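Local coordinates for protein beta-hexosaminidase Amuc_2018 (Akkermansia muciniphila, PDB 6JEB) that hydrolyses terminal non-reducing N-acetylhexosamine residues from N-glycans, chitobiose and related glycosides as a zinc-containing family 20 glycoside hydrolase, at residues T64-Q67 and L68-L72; G163-T166 and K167-K171; S238-N241 and E242-D245. All coordinates share one frame; numbering follows the deposited sequence.

Contact 1 of 3, residues T64-Q67 and L68-L72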
loop_
_atom_site.group_PDB
_atom_site.type_symbol
_atom_site.label_atom_id
_atom_site.label_comp_id
_atom_site.label_asym_id
_atom_site.label_seq_id
_atom_site.Cartn_x
_atom_site.Cartn_y
_atom_site.Cartn_z
ATOM N N THR A 64 -20.292 2.297 4.877
ATOM C CA THR A 64 -21.371 1.431 4.417
ATOM C C THR A 64 -22.626 2.234 4.110
ATOM O O THR A 64 -23.286 2.005 3.088
ATOM C CB THR A 64 -21.639 0.367 5.477
ATOM O OG1 THR A 64 -20.488 -0.482 5.555
ATOM C CG2 THR A 64 -22.881 -0.462 5.129
ATOM N N LEU A 65 -22.970 3.186 4.980
ATOM C CA LEU A 65 -24.131 4.037 4.729
ATOM C C LEU A 65 -23.988 4.786 3.407
ATOM O O LEU A 65 -24.968 4.954 2.670
ATOM C CB LEU A 65 -24.314 5.009 5.895
ATOM C CG LEU A 65 -25.566 5.881 5.913
ATOM C CD1 LEU A 65 -26.806 5.008 5.873
ATOM C CD2 LEU A 65 -25.562 6.777 7.152
ATOM N N ARG A 66 -22.771 5.232 3.090
ATOM C CA ARG A 66 -22.522 5.916 1.826
ATOM C C ARG A 66 -22.830 4.999 0.646
ATOM O O ARG A 66 -23.469 5.415 -0.330
ATOM C CB ARG A 66 -21.061 6.381 1.815
ATOM C CG ARG A 66 -20.605 7.167 0.613
ATOM C CD ARG A 66 -19.260 7.870 0.901
ATOM N NE ARG A 66 -18.244 6.934 1.383
ATOM C CZ ARG A 66 -17.194 7.266 2.132
ATOM N NH1 ARG A 66 -16.991 8.529 2.505
ATOM N NH2 ARG A 66 -16.335 6.332 2.501
ATOM N N GLN A 67 -22.376 3.740 0.717
ATOM C CA GLN A 67 -22.652 2.803 -0.369
ATOM C C GLN A 67 -24.141 2.504 -0.469
ATOM O O GLN A 67 -24.683 2.387 -1.577
ATOM C CB GLN A 67 -21.841 1.516 -0.198
ATOM C CG GLN A 67 -20.347 1.737 -0.367
ATOM C CD GLN A 67 -19.592 0.456 -0.671
ATOM O OE1 GLN A 67 -20.174 -0.630 -0.702
ATOM N NE2 GLN A 67 -18.289 0.577 -0.910
ATOM N N LEU A 68 -24.823 2.380 0.674
ATOM C CA LEU A 68 -26.267 2.156 0.646
ATOM C C LEU A 68 -26.998 3.355 0.059
ATOM O O LEU A 68 -27.998 3.188 -0.652
ATOM C CB LEU A 68 -26.784 1.842 2.049
ATOM C CG LEU A 68 -26.379 0.481 2.609
ATOM C CD1 LEU A 68 -26.875 0.371 4.035
ATOM C CD2 LEU A 68 -26.931 -0.648 1.744
ATOM N N ARG A 69 -26.519 4.570 0.345
ATOM C CA ARG A 69 -27.122 5.753 -0.263
ATOM C C ARG A 69 -26.916 5.765 -1.771
ATOM O O ARG A 69 -27.821 6.152 -2.524
ATOM C CB ARG A 69 -26.577 7.023 0.387
ATOM C CG ARG A 69 -27.093 7.202 1.795
ATOM C CD ARG A 69 -26.475 8.362 2.533
ATOM N NE ARG A 69 -27.211 8.574 3.777
ATOM C CZ ARG A 69 -26.747 9.223 4.836
ATOM N NH1 ARG A 69 -25.520 9.736 4.828
ATOM N NH2 ARG A 69 -27.518 9.351 5.908
ATOM N N ASP A 70 -25.733 5.348 -2.231
ATOM C CA ASP A 70 -25.508 5.243 -3.668
ATOM C C ASP A 70 -26.423 4.193 -4.288
ATOM O O ASP A 70 -26.969 4.397 -5.381
ATOM C CB ASP A 70 -24.035 4.944 -3.959
ATOM C CG ASP A 70 -23.117 6.115 -3.608
ATOM O OD1 ASP A 70 -23.615 7.253 -3.461
ATOM O OD2 ASP A 70 -21.893 5.896 -3.484
ATOM N N GLN A 71 -26.620 3.066 -3.597
ATOM C CA GLN A 71 -27.555 2.060 -4.090
ATOM C C GLN A 71 -28.978 2.610 -4.155
ATOM O O GLN A 71 -29.664 2.481 -5.181
ATOM C CB GLN A 71 -27.493 0.799 -3.225
ATOM C CG GLN A 71 -28.395 -0.307 -3.772
ATOM C CD GLN A 71 -28.306 -1.601 -2.983
ATOM O OE1 GLN A 71 -27.399 -1.790 -2.171
ATOM N NE2 GLN A 71 -29.245 -2.506 -3.229
ATOM N N LEU A 72 -29.433 3.245 -3.073
ATOM C CA LEU A 72 -30.795 3.768 -3.040
ATOM C C LEU A 72 -31.015 4.814 -4.127
ATOM O O LEU A 72 -32.103 4.892 -4.714
ATOM C CB LEU A 72 -31.093 4.348 -1.655
ATOM C CG LEU A 72 -32.444 5.042 -1.462
ATOM C CD1 LEU A 72 -33.608 4.091 -1.740
ATOM C CD2 LEU A 72 -32.540 5.630 -0.053
#

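Contact 2 of 3, residues G163-T166 and K167-K171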
loop_
_atom_site.group_PDB
_atom_site.type_symbol
_atom_site.label_atom_id
_atom_site.label_comp_id
_atom_site.label_asym_id
_atom_site.label_seq_id
_atom_site.Cartn_x
_atom_site.Cartn_y
_atom_site.Cartn_z
ATOM N N GLY A 163 9.402 15.965 -9.825
ATOM C CA GLY A 163 8.411 16.328 -8.839
ATOM C C GLY A 163 8.916 16.053 -7.443
ATOM O O GLY A 163 9.677 15.105 -7.222
ATOM N N MET A 164 8.511 16.878 -6.488
ATOM C CA MET A 164 8.834 16.614 -5.093
ATOM C C MET A 164 7.729 17.228 -4.252
ATOM O O MET A 164 7.299 18.352 -4.531
ATOM C CB MET A 164 10.195 17.223 -4.727
ATOM C CG MET A 164 10.579 16.991 -3.266
ATOM S SD MET A 164 12.236 17.559 -2.848
ATOM C CE MET A 164 13.159 16.016 -2.906
ATOM N N TYR A 165 7.248 16.487 -3.249
ATOM C CA TYR A 165 6.242 17.032 -2.349
ATOM C C TYR A 165 6.862 18.113 -1.475
ATOM O O TYR A 165 8.059 18.096 -1.192
ATOM C CB TYR A 165 5.657 15.918 -1.465
ATOM C CG TYR A 165 4.928 14.907 -2.307
ATOM C CD1 TYR A 165 3.735 15.244 -2.944
ATOM C CD2 TYR A 165 5.451 13.635 -2.515
ATOM C CE1 TYR A 165 3.083 14.341 -3.757
ATOM C CE2 TYR A 165 4.804 12.723 -3.321
ATOM C CZ TYR A 165 3.623 13.080 -3.944
ATOM O OH TYR A 165 2.987 12.174 -4.759
ATOM N N THR A 166 6.043 19.078 -1.069
ATOM C CA THR A 166 6.463 19.958 0.011
ATOM C C THR A 166 6.061 19.336 1.343
ATOM O O THR A 166 5.169 18.484 1.415
ATOM C CB THR A 166 5.810 21.336 -0.104
ATOM O OG1 THR A 166 4.402 21.213 0.136
ATOM C CG2 THR A 166 6.035 21.929 -1.485
ATOM N N LYS A 167 6.732 19.778 2.411
ATOM C CA LYS A 167 6.350 19.333 3.747
ATOM C C LYS A 167 4.892 19.670 4.036
ATOM O O LYS A 167 4.161 18.860 4.616
ATOM C CB LYS A 167 7.278 19.957 4.795
ATOM C CG LYS A 167 6.978 19.544 6.234
ATOM C CD LYS A 167 8.060 20.067 7.173
ATOM C CE LYS A 167 8.463 19.026 8.187
ATOM N NZ LYS A 167 9.595 19.478 9.056
ATOM N N GLN A 168 4.448 20.855 3.611
ATOM C CA GLN A 168 3.059 21.251 3.818
ATOM C C GLN A 168 2.095 20.335 3.065
ATOM O O GLN A 168 1.028 19.982 3.588
ATOM C CB GLN A 168 2.891 22.709 3.393
ATOM C CG GLN A 168 1.587 23.344 3.803
ATOM C CD GLN A 168 1.598 24.849 3.580
ATOM O OE1 GLN A 168 2.084 25.611 4.420
ATOM N NE2 GLN A 168 1.074 25.285 2.438
ATOM N N GLU A 169 2.451 19.928 1.841
ATOM C CA GLU A 169 1.608 18.981 1.114
ATOM C C GLU A 169 1.520 17.639 1.831
ATOM O O GLU A 169 0.454 17.016 1.864
ATOM C CB GLU A 169 2.128 18.773 -0.308
ATOM C CG GLU A 169 1.793 19.889 -1.271
ATOM C CD GLU A 169 2.440 19.663 -2.629
ATOM O OE1 GLU A 169 3.552 19.082 -2.663
ATOM O OE2 GLU A 169 1.837 20.058 -3.659
ATOM N N LEU A 170 2.641 17.148 2.366
ATOM C CA LEU A 170 2.594 15.857 3.047
ATOM C C LEU A 170 1.785 15.941 4.339
ATOM O O LEU A 170 1.043 15.005 4.671
ATOM C CB LEU A 170 4.005 15.325 3.278
ATOM C CG LEU A 170 4.746 14.979 1.984
ATOM C CD1 LEU A 170 6.194 14.620 2.267
ATOM C CD2 LEU A 170 4.058 13.842 1.231
ATOM N N LYS A 171 1.889 17.063 5.066
ATOM C CA LYS A 171 1.064 17.230 6.259
ATOM C C LYS A 171 -0.411 17.358 5.893
ATOM O O LYS A 171 -1.281 16.860 6.624
ATOM C CB LYS A 171 1.548 18.415 7.100
ATOM C CG LYS A 171 2.920 18.172 7.733
ATOM C CD LYS A 171 3.333 19.275 8.694
ATOM C CE LYS A 171 4.603 18.881 9.443
ATOM N NZ LYS A 171 4.991 19.832 10.535
HETATM O O HOH W 1 4.895 19.675 -4.956
#

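Contact 3 of 3, residues S238-N241 and E242-D245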
loop_
_atom_site.group_PDB
_atom_site.type_symbol
_atom_site.label_atom_id
_atom_site.label_comp_id
_atom_site.label_asym_id
_atom_site.label_seq_id
_atom_site.Cartn_x
_atom_site.Cartn_y
_atom_site.Cartn_z
ATOM N N SER A 238 18.443 12.497 9.661
ATOM C CA SER A 238 17.701 13.679 9.227
ATOM C C SER A 238 16.415 13.289 8.520
ATOM O O SER A 238 15.373 13.920 8.730
ATOM C CB SER A 238 18.556 14.535 8.297
ATOM O OG SER A 238 19.726 14.975 8.955
ATOM N N VAL A 239 16.479 12.274 7.650
ATOM C CA VAL A 239 15.276 11.780 6.984
ATOM C C VAL A 239 14.242 11.361 8.019
ATOM O O VAL A 239 13.071 11.755 7.955
ATOM C CB VAL A 239 15.624 10.616 6.040
ATOM C CG1 VAL A 239 14.347 9.972 5.497
ATOM C CG2 VAL A 239 16.513 11.097 4.906
ATOM N N PHE A 240 14.663 10.550 8.991
ATOM C CA PHE A 240 13.720 10.030 9.975
ATOM C C PHE A 240 13.154 11.136 10.857
ATOM O O PHE A 240 12.001 11.041 11.292
ATOM C CB PHE A 240 14.377 8.940 10.825
ATOM C CG PHE A 240 14.830 7.731 10.044
ATOM C CD1 PHE A 240 14.327 7.453 8.783
ATOM C CD2 PHE A 240 15.776 6.871 10.587
ATOM C CE1 PHE A 240 14.757 6.330 8.075
ATOM C CE2 PHE A 240 16.212 5.751 9.893
ATOM C CZ PHE A 240 15.702 5.479 8.632
ATOM N N ASN A 241 13.944 12.176 11.149
ATOM C CA ASN A 241 13.412 13.308 11.902
ATOM C C ASN A 241 12.293 14.004 11.132
ATOM O O ASN A 241 11.275 14.394 11.720
ATOM C CB ASN A 241 14.535 14.286 12.261
ATOM C CG ASN A 241 15.434 13.761 13.367
ATOM O OD1 ASN A 241 15.035 12.897 14.151
ATOM N ND2 ASN A 241 16.653 14.288 13.441
ATOM N N GLU A 242 12.455 14.161 9.814
ATOM C CA GLU A 242 11.371 14.729 9.016
ATOM C C GLU A 242 10.146 13.833 9.054
ATOM O O GLU A 242 9.015 14.318 9.173
ATOM C CB GLU A 242 11.806 14.928 7.563
ATOM C CG GLU A 242 12.845 15.991 7.398
ATOM C CD GLU A 242 12.415 17.297 8.031
ATOM O OE1 GLU A 242 11.379 17.851 7.598
ATOM O OE2 GLU A 242 13.109 17.756 8.960
ATOM N N LEU A 243 10.350 12.518 8.950
ATOM C CA LEU A 243 9.215 11.604 8.990
ATOM C C LEU A 243 8.505 11.670 10.336
ATOM O O LEU A 243 7.277 11.561 10.397
ATOM C CB LEU A 243 9.672 10.182 8.681
ATOM C CG LEU A 243 10.305 9.963 7.300
ATOM C CD1 LEU A 243 10.642 8.485 7.100
ATOM C CD2 LEU A 243 9.402 10.484 6.182
ATOM N N LYS A 244 9.263 11.848 11.424
ATOM C CA LYS A 244 8.652 12.000 12.744
ATOM C C LYS A 244 7.747 13.228 12.790
ATOM O O LYS A 244 6.647 13.185 13.362
ATOM C CB LYS A 244 9.750 12.093 13.812
ATOM C CG LYS A 244 9.241 12.321 15.224
ATOM C CD LYS A 244 8.529 11.107 15.765
ATOM C CE LYS A 244 8.091 11.329 17.214
ATOM N NZ LYS A 244 7.468 10.118 17.822
ATOM N N ASP A 245 8.194 14.329 12.183
ATOM C CA ASP A 245 7.385 15.538 12.183
ATOM C C ASP A 245 6.144 15.385 11.310
ATOM O O ASP A 245 5.067 15.869 11.679
ATOM C CB ASP A 245 8.231 16.725 11.729
ATOM C CG ASP A 245 7.529 18.042 11.927
ATOM O OD1 ASP A 245 7.033 18.286 13.045
ATOM O OD2 ASP A 245 7.480 18.836 10.974
HETATM O O HOH W 2 15.549 16.620 9.578
#

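Contact 1 of 3, residues T64-Q67 and L68-L72
The helix 55-73, in the non-catalytic domain that precedes the barrel in this family 20 hydrolase, brings Leu65 and Arg69 together one turn apart. Arg69 N donates to Leu65 O at 2.8 Å, and the same step is repeated from Leu68 N to Thr64 O at 2.9 Å, from Asp70 to Arg66 and from Gln71 to Gln67. Over this backbone the Arg69 chain runs extended from CG to NE and turns one guanidinium face to Leu65, whose CD2 sits 3.4 Å above the plane, displaced from the centre of the group. Leu65 CD2 lies 3.5 Å from Arg69 NH2, and Leu65 CG stands 3.7 Å from Arg69 CZ. With Leu65 CG anti to the backbone N (chi1 -173°), the branch, and CD2 in particular, is carried toward the next turn and over the guanidinium. Arg69 NH2 keeps a polar partner too, Leu23 O. On the adjacent face of the helix, Leu68 CD1 and Thr64 CG2 meet loosely at 4.2 Å. That side packs on Leu41 of strand 39-44 and Ile84 of strand 79-86. On another side Gln67, Asp70 and Gln71 touch helix 434-452; Asp70 OD2 is hydrogen-bonded to Tyr118 OH, and Asp70 OD1 forms a salt bridge with Arg451 of that helix.

Contact 2 of 3, residues G163-T166 and K167-K171
Glu169 and Thr166 close a capping box at the start of helix 167-178, each side chain bonding to the other's backbone N. Followed outward, Glu169 begins with CB resting near Thr166 OG1 and Thr166 O. CG comes closer still, 3.2 Å from Thr166 OG1, because it lies beside its own backbone N (chi1 -78°) and is thereby swung back toward the cap. Beyond CG the chain is extended; it crosses the Thr166 side chain at about a right angle and brings OE1 to the loop backbone. There OE1 accepts from Thr166 N at 3.0 Å in a nearly straight bond (165°), which arrives on the anti side of the carboxylate and somewhat out of its plane. The same oxygen lies 3.4 Å from Tyr165 CA and at the edge of the tyrosine ring, and takes a second bond from a water that also donates to Met164 O.

In return, Thr166 OG1 accepts from Glu169 N at 2.9 Å. It can do so because OG1 stands between its own backbone N and carbonyl carbon (chi1 68°), facing the first turn. Thr166 O meanwhile receives Leu170 N at 3.0 Å, starting the helical ladder. Cutting the Glu169 side chain back to an alanine here would probably leave Thr166 N and the bridging water without their acceptor, so that the loop ahead of the helix is held less firmly.

Beside the box, Leu170 CG packs on Tyr165 CB at 3.7 Å, the two side chains crossing at about a right angle. Tyr165 OH is hydrogen-bonded to Ile104 O, and its side chain touches Leu109 of helix 106-118, whose first residue, Ala106, touches Glu169; Lys167 and Leu170 meet Ile246 at the end of helix 230-246.

Contact 3 of 3, residues S238-N241 and E242-D245
Four successive i to i+4 bonds, 2.9 to 3.1 Å long, carry the backbone through 238-245: Glu242 N to Ser238 O, Leu243 N to Val239 O, Lys244 N to Phe240 O and Asp245 N to Asn241 O. This is regular alpha-helix, the last part of helix 230-246, one of the helices around the eight-stranded parallel barrel of the catalytic domain. Its side chains divide between a buried face and a charged one.

Leu243 gathers the apolar side. Its CD1 meets Phe240 CD1 at 4.2 Å, approaching the ring obliquely, and reaches Val239 CG1 at 4.3 Å. These are light touches: the leucine grows back along the helix, with CG beside its own backbone N (chi1 -61°) and over Val239 O. Phe240 packs against Thr293, Leu296 and Leu297 of helix 282-299, while Leu243 touches Ile188 in the loop after strand 183-187.

Phe240 O also accepts from Gln302 NE2, a side-chain bond added to that from Lys244 N. Lys244 starts over the carbonyls of Phe240 and Asn241, bends by rotation about CB-CG and sends NZ off to Asn300 O.

On the charged side, Glu242 and Asp245 look to helix 167-178. Glu242 OE1 forms a salt bridge with Lys167, and Asp245 OD2, in the conformer described, with both Lys167 and Lys171, so that the two acids then share the Lys167 ammonium. The Glu242 chain folds back at chi2 (-53°), bringing the carboxylate round toward the preceding turn. There a single water donates to both Glu242 OE2 and Ser238 O, each at 2.8 Å.

Overall arrangement
Contacts 2 and 3 belong together, and contact 1 stands apart. Contacts 2 and 3 both lie in the catalytic domain, with centres about 13 Å apart, and their helices are joined by charge, lysines of 167-171 meeting acids of 242-245. Contact 1, in the other domain, is about 18 Å from contact 2 and about 25 Å from contact 3, nearest atoms to nearest atoms. It is also the most buried, set between a sheet and a helix. Contacts 1 and 3 both lie within helices, toward their C-terminal ends, and are ruled by backbone bonds; contact 2 is a helix start, where side chains also satisfy the backbone. Both catalytic-domain contacts are partly buried, and each includes one bridging water.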